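Local atomic coordinates of acyl-coenzyme A thioesterase THEM4 (PDB entry 2OV9), a protein that probably hydrolyses medium- and long-chain fatty acyl-coenzyme A thioesters to the free fatty acid and coenzyme A. Residues H88-G93 / S134-D139; L98-V103 / V116-P121. One frame throughout, in Å; residues are numbered along the deposited sequence.

Interactions 1 and 2 show how one irregular loop can be held on two elements of a fold at once. In interaction 1, residues 88-93 rest on helix 131-148; in interaction 2, residues 98-103 of the same loop meet the end of strand 112-117 and the chain leaving it. Their centres lie about 9 Å apart, and they meet directly: Val91 O probably accepts a hydrogen bond from Val102 N at 2.8 Å, while Thr92 CB packs on Val102 O. Both contacts also touch the second subunit. Asp139 of helix 131-148 packs on His130 of that subunit. In hotdog thioesterases the active site generally lies at such an interface, consistent with a position of interaction 1 near it.

Interaction 1: residues H88-G93 / S134-D139; sequences HDPVTG and SALLLD
Val91 reaches from the loop to Leu136 and Leu137 on helix 131-148, and its two methyl groups divide the work. The bond from CA to CB is aimed at the helix, but CB itself stays behind the methyls, 4.5 Å from Leu137 CD2. CG1 stands anti to the backbone N (chi1 180°) and meets Leu137 CD2 at 3.8 Å, the two side chains meeting at a slant. CG2, beside the backbone N, takes the other leucine: it lies 3.7 Å from Leu136 CD1 and almost as near Leu136 CG, and here the side chains run alongside each other in opposite senses. Pro90 adds a looser touch through CG, 4.4 Å from the same Leu136 CD1.

The helix is the central "sausage" of the hotdog fold: Leu138 turns away from the loop to pack on Val201 and Val203 of strand 199-208, in the sheet that wraps it. Leu136 also touches Gly132 of the second subunit.

Behind Val91 the loop is shaped by an Asx turn. Asp89 OD2 accepts from Val91 N on its anti side and from Thr92 N on its syn side, the latter at 2.7 Å; both donors come from the same face of the carboxylate, about 30° out of its plane. The other oxygen, OD1, receives Thr92 OG1 on its syn lone pair at 2.7 Å and is also hydrogen-bonded to Thr86 OG1. Both oxygens of the carboxylate are thus engaged, which probably limits its rotation.

Interaction 2: residues L98-V103 / V116-P121; sequences LAPPVV and VTLTIP
Pro100 lies against both Val116 and Leu118, and the contact between 98-103 and 116-121 is wholly apolar, made by four side chains. The proline ring offers two neighbouring carbons. Its CG meets Leu118 CD2 at 3.5 Å, a close approach for two aliphatic carbons, and its CB lies 3.7 Å from Val116 CG2. Leu118 CD2 also reaches back to Pro100 CB at 4.1 Å, so the leucine methyl sits beside the CB-CG edge of the ring. On the valine side, CG2 stands anti to the backbone N (CG1 at chi1 67°), which carries this methyl out toward the loop. There it touches a second partner, Val102 CG2, at 4.2 Å, and the two valine side chains cross nearly at right angles. One methyl of Val116 is thus shared by Pro100 and Val102. Val102 also packs on Leu174, the loop's own touch on strand 171-182.

The Pro100-Pro101 peptide is cis, and the bonds from CA to CB of the two prolines turn different ways: that of Pro100 toward 116-121, that of Pro101 away. Neither proline has an N-H to donate.

Polar interactions lie around the contact rather than within it. Ala99 O is hydrogen-bonded to Arg35 NE of helix 26-43 and Leu98 O to Tyr122 OH, which tie the loop to that helix and to the chain just beyond Pro121. The backbones of Val116 and Leu118 pair with Leu172 and Phe169. Val116 thereby belongs to an antiparallel sheet, and the proline-bearing loop is laid over the end of strand 112-117, an arrangement that here joins an added helical region to the curved sheet of a hotdog-fold thioesterase.

Interaction 1: residues H88-G93 / S134-D139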
loop_
_atom_site.group_PDB
_atom_site.type_symbol
_atom_site.label_atom_id
_atom_site.label_comp_id
_atom_site.label_asym_id
_atom_site.label_seq_id
_atom_site.Cartn_x
_atom_site.Cartn_y
_atom_site.Cartn_z
ATOM N N HIS B 88 2.965 -6.512 11.750
ATOM C CA HIS B 88 1.724 -6.915 11.087
ATOM C C HIS B 88 1.363 -5.948 9.974
ATOM O O HIS B 88 0.298 -6.066 9.351
ATOM C CB HIS B 88 0.590 -6.848 12.098
ATOM C CG HIS B 88 0.359 -5.467 12.631
ATOM N ND1 HIS B 88 0.951 -5.010 13.790
ATOM C CD2 HIS B 88 -0.380 -4.433 12.152
ATOM C CE1 HIS B 88 0.579 -3.760 14.010
ATOM N NE2 HIS B 88 -0.229 -3.386 13.033
ATOM N N ASP B 89 2.235 -4.968 9.775
ATOM C CA ASP B 89 1.968 -3.827 8.927
ATOM C C ASP B 89 2.134 -4.176 7.435
ATOM O O ASP B 89 2.804 -5.157 7.106
ATOM C CB ASP B 89 2.926 -2.715 9.336
ATOM C CG ASP B 89 4.339 -3.064 9.022
ATOM O OD1 ASP B 89 5.007 -3.711 9.848
ATOM O OD2 ASP B 89 4.780 -2.714 7.921
ATOM N N PRO B 90 1.487 -3.404 6.530
ATOM C CA PRO B 90 1.635 -3.657 5.096
ATOM C C PRO B 90 2.938 -3.240 4.423
ATOM O O PRO B 90 3.005 -3.252 3.196
ATOM C CB PRO B 90 0.440 -2.910 4.478
ATOM C CG PRO B 90 0.138 -1.803 5.451
ATOM C CD PRO B 90 0.496 -2.341 6.816
ATOM N N VAL B 91 3.963 -2.882 5.189
ATOM C CA VAL B 91 5.270 -2.542 4.598
ATOM C C VAL B 91 6.303 -3.606 4.922
ATOM O O VAL B 91 7.060 -4.030 4.046
ATOM C CB VAL B 91 5.784 -1.144 5.088
ATOM C CG1 VAL B 91 7.155 -0.805 4.468
ATOM C CG2 VAL B 91 4.757 -0.045 4.767
ATOM N N THR B 92 6.308 -4.050 6.183
ATOM C CA THR B 92 7.344 -4.961 6.685
ATOM C C THR B 92 6.810 -6.294 7.247
ATOM O O THR B 92 7.607 -7.150 7.620
ATOM C CB THR B 92 8.193 -4.302 7.818
ATOM O OG1 THR B 92 7.458 -4.344 9.058
ATOM C CG2 THR B 92 8.560 -2.840 7.495
ATOM N N GLY B 93 5.484 -6.455 7.338
ATOM C CA GLY B 93 4.894 -7.616 8.013
ATOM C C GLY B 93 5.168 -8.932 7.304
ATOM O O GLY B 93 4.735 -9.113 6.180
ATOM N N SER B 134 5.156 4.734 -2.819
ATOM C CA SER B 134 6.358 5.424 -2.313
ATOM C C SER B 134 6.044 6.167 -1.020
ATOM O O SER B 134 6.825 6.140 -0.046
ATOM C CB SER B 134 6.913 6.368 -3.372
ATOM O OG SER B 134 7.634 5.602 -4.326
ATOM N N ALA B 135 4.885 6.812 -1.001
ATOM C CA ALA B 135 4.437 7.535 0.188
ATOM C C ALA B 135 4.209 6.561 1.350
ATOM O O ALA B 135 4.595 6.860 2.502
ATOM C CB ALA B 135 3.145 8.355 -0.130
ATOM N N LEU B 136 3.596 5.399 1.054
ATOM C CA LEU B 136 3.317 4.401 2.102
ATOM C C LEU B 136 4.628 3.911 2.706
ATOM O O LEU B 136 4.770 3.842 3.937
ATOM C CB LEU B 136 2.509 3.209 1.554
ATOM C CG LEU B 136 2.520 1.863 2.298
ATOM C CD1 LEU B 136 1.789 1.876 3.670
ATOM C CD2 LEU B 136 1.864 0.808 1.440
ATOM N N LEU B 137 5.584 3.544 1.853
ATOM C CA LEU B 137 6.861 3.006 2.345
ATOM C C LEU B 137 7.565 4.046 3.202
ATOM O O LEU B 137 8.033 3.733 4.304
ATOM C CB LEU B 137 7.801 2.575 1.191
ATOM C CG LEU B 137 7.298 1.532 0.184
ATOM C CD1 LEU B 137 8.427 1.006 -0.725
ATOM C CD2 LEU B 137 6.633 0.412 0.907
ATOM N N LEU B 138 7.619 5.280 2.706
ATOM C CA LEU B 138 8.340 6.375 3.411
ATOM C C LEU B 138 7.660 6.707 4.745
ATOM O O LEU B 138 8.326 6.901 5.758
ATOM C CB LEU B 138 8.487 7.634 2.528
ATOM C CG LEU B 138 9.632 7.518 1.495
ATOM C CD1 LEU B 138 9.564 8.635 0.487
ATOM C CD2 LEU B 138 10.977 7.548 2.178
ATOM N N ASP B 139 6.333 6.762 4.748
ATOM C CA ASP B 139 5.618 6.971 5.997
ATOM C C ASP B 139 6.088 5.958 7.062
ATOM O O ASP B 139 6.510 6.338 8.173
ATOM C CB ASP B 139 4.108 6.854 5.765
ATOM C CG ASP B 139 3.314 7.018 7.039
ATOM O OD1 ASP B 139 3.113 8.159 7.469
ATOM O OD2 ASP B 139 2.899 6.010 7.630
#

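Interaction 2: residues L98-V103 / V116-P121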
loop_
_atom_site.group_PDB
_atom_site.type_symbol
_atom_site.label_atom_id
_atom_site.label_comp_id
_atom_site.label_asym_id
_atom_site.label_seq_id
_atom_site.Cartn_x
_atom_site.Cartn_y
_atom_site.Cartn_z
ATOM N N LEU B 98 0.560 -8.132 1.608
ATOM C CA LEU B 98 0.650 -6.781 1.017
ATOM C C LEU B 98 2.037 -6.189 1.123
ATOM O O LEU B 98 2.386 -5.317 0.323
ATOM C CB LEU B 98 -0.296 -5.789 1.729
ATOM C CG LEU B 98 -1.721 -5.696 1.164
ATOM C CD1 LEU B 98 -2.378 -7.007 1.188
ATOM C CD2 LEU B 98 -2.543 -4.684 1.976
ATOM N N ALA B 99 2.793 -6.621 2.142
ATOM C CA ALA B 99 4.146 -6.114 2.392
ATOM C C ALA B 99 5.138 -6.722 1.407
ATOM O O ALA B 99 5.057 -7.908 1.110
ATOM C CB ALA B 99 4.556 -6.401 3.880
ATOM N N PRO B 100 6.053 -5.909 0.839
ATOM C CA PRO B 100 7.007 -6.522 -0.072
ATOM C C PRO B 100 7.627 -7.842 0.400
ATOM O O PRO B 100 7.643 -8.770 -0.389
ATOM C CB PRO B 100 8.053 -5.415 -0.280
ATOM C CG PRO B 100 7.210 -4.178 -0.258
ATOM C CD PRO B 100 6.227 -4.441 0.891
ATOM N N PRO B 101 8.103 -7.964 1.676
ATOM C CA PRO B 101 8.204 -7.023 2.782
ATOM C C PRO B 101 9.538 -6.312 2.801
ATOM O O PRO B 101 10.538 -6.813 2.262
ATOM C CB PRO B 101 8.071 -7.912 4.027
ATOM C CG PRO B 101 8.634 -9.249 3.618
ATOM C CD PRO B 101 8.581 -9.302 2.079
ATOM N N VAL B 102 9.533 -5.132 3.392
ATOM C CA VAL B 102 10.762 -4.351 3.539
ATOM C C VAL B 102 11.486 -4.768 4.811
ATOM O O VAL B 102 10.870 -4.894 5.859
ATOM C CB VAL B 102 10.479 -2.827 3.564
ATOM C CG1 VAL B 102 11.825 -2.051 3.578
ATOM C CG2 VAL B 102 9.654 -2.412 2.332
ATOM N N VAL B 103 12.791 -4.976 4.696
ATOM C CA VAL B 103 13.661 -5.289 5.824
ATOM C C VAL B 103 14.419 -3.999 6.160
ATOM O O VAL B 103 14.959 -3.341 5.245
ATOM C CB VAL B 103 14.659 -6.386 5.409
ATOM C CG1 VAL B 103 15.664 -6.662 6.500
ATOM C CG2 VAL B 103 13.885 -7.673 5.030
ATOM N N VAL B 116 14.859 -2.475 -1.123
ATOM C CA VAL B 116 13.752 -3.302 -1.591
ATOM C C VAL B 116 13.675 -3.224 -3.112
ATOM O O VAL B 116 13.826 -2.158 -3.684
ATOM C CB VAL B 116 12.411 -2.813 -0.964
ATOM C CG1 VAL B 116 12.033 -1.413 -1.476
ATOM C CG2 VAL B 116 11.265 -3.826 -1.231
ATOM N N THR B 117 13.438 -4.360 -3.750
ATOM C CA THR B 117 13.218 -4.405 -5.179
ATOM C C THR B 117 11.712 -4.641 -5.353
ATOM O O THR B 117 11.197 -5.667 -4.916
ATOM C CB THR B 117 14.029 -5.540 -5.801
ATOM O OG1 THR B 117 15.416 -5.222 -5.671
ATOM C CG2 THR B 117 13.693 -5.683 -7.272
ATOM N N LEU B 118 11.003 -3.685 -5.951
ATOM C CA LEU B 118 9.542 -3.779 -6.027
ATOM C C LEU B 118 9.023 -4.345 -7.334
ATOM O O LEU B 118 9.642 -4.199 -8.380
ATOM C CB LEU B 118 8.885 -2.421 -5.726
ATOM C CG LEU B 118 9.045 -1.848 -4.327
ATOM C CD1 LEU B 118 8.641 -0.367 -4.294
ATOM C CD2 LEU B 118 8.219 -2.633 -3.287
ATOM N N THR B 119 7.854 -4.963 -7.241
ATOM C CA THR B 119 7.258 -5.800 -8.281
ATOM C C THR B 119 5.923 -5.250 -8.774
ATOM O O THR B 119 5.407 -4.248 -8.232
ATOM C CB THR B 119 6.985 -7.175 -7.699
ATOM O OG1 THR B 119 6.307 -7.004 -6.447
ATOM C CG2 THR B 119 8.298 -7.936 -7.455
ATOM N N ILE B 120 5.335 -5.908 -9.774
ATOM C CA ILE B 120 4.209 -5.277 -10.484
ATOM C C ILE B 120 2.953 -4.948 -9.683
ATOM O O ILE B 120 2.208 -4.101 -10.098
ATOM C CB ILE B 120 3.767 -5.943 -11.819
ATOM C CG1 ILE B 120 3.395 -7.415 -11.651
ATOM C CG2 ILE B 120 4.767 -5.665 -12.959
ATOM C CD1 ILE B 120 2.547 -7.903 -12.848
ATOM N N PRO B 121 2.683 -5.637 -8.565
ATOM C CA PRO B 121 1.511 -5.176 -7.784
ATOM C C PRO B 121 1.618 -3.748 -7.285
ATOM O O PRO B 121 0.579 -3.116 -7.005
ATOM C CB PRO B 121 1.502 -6.145 -6.589
ATOM C CG PRO B 121 2.067 -7.383 -7.137
ATOM C CD PRO B 121 3.232 -6.871 -7.974
#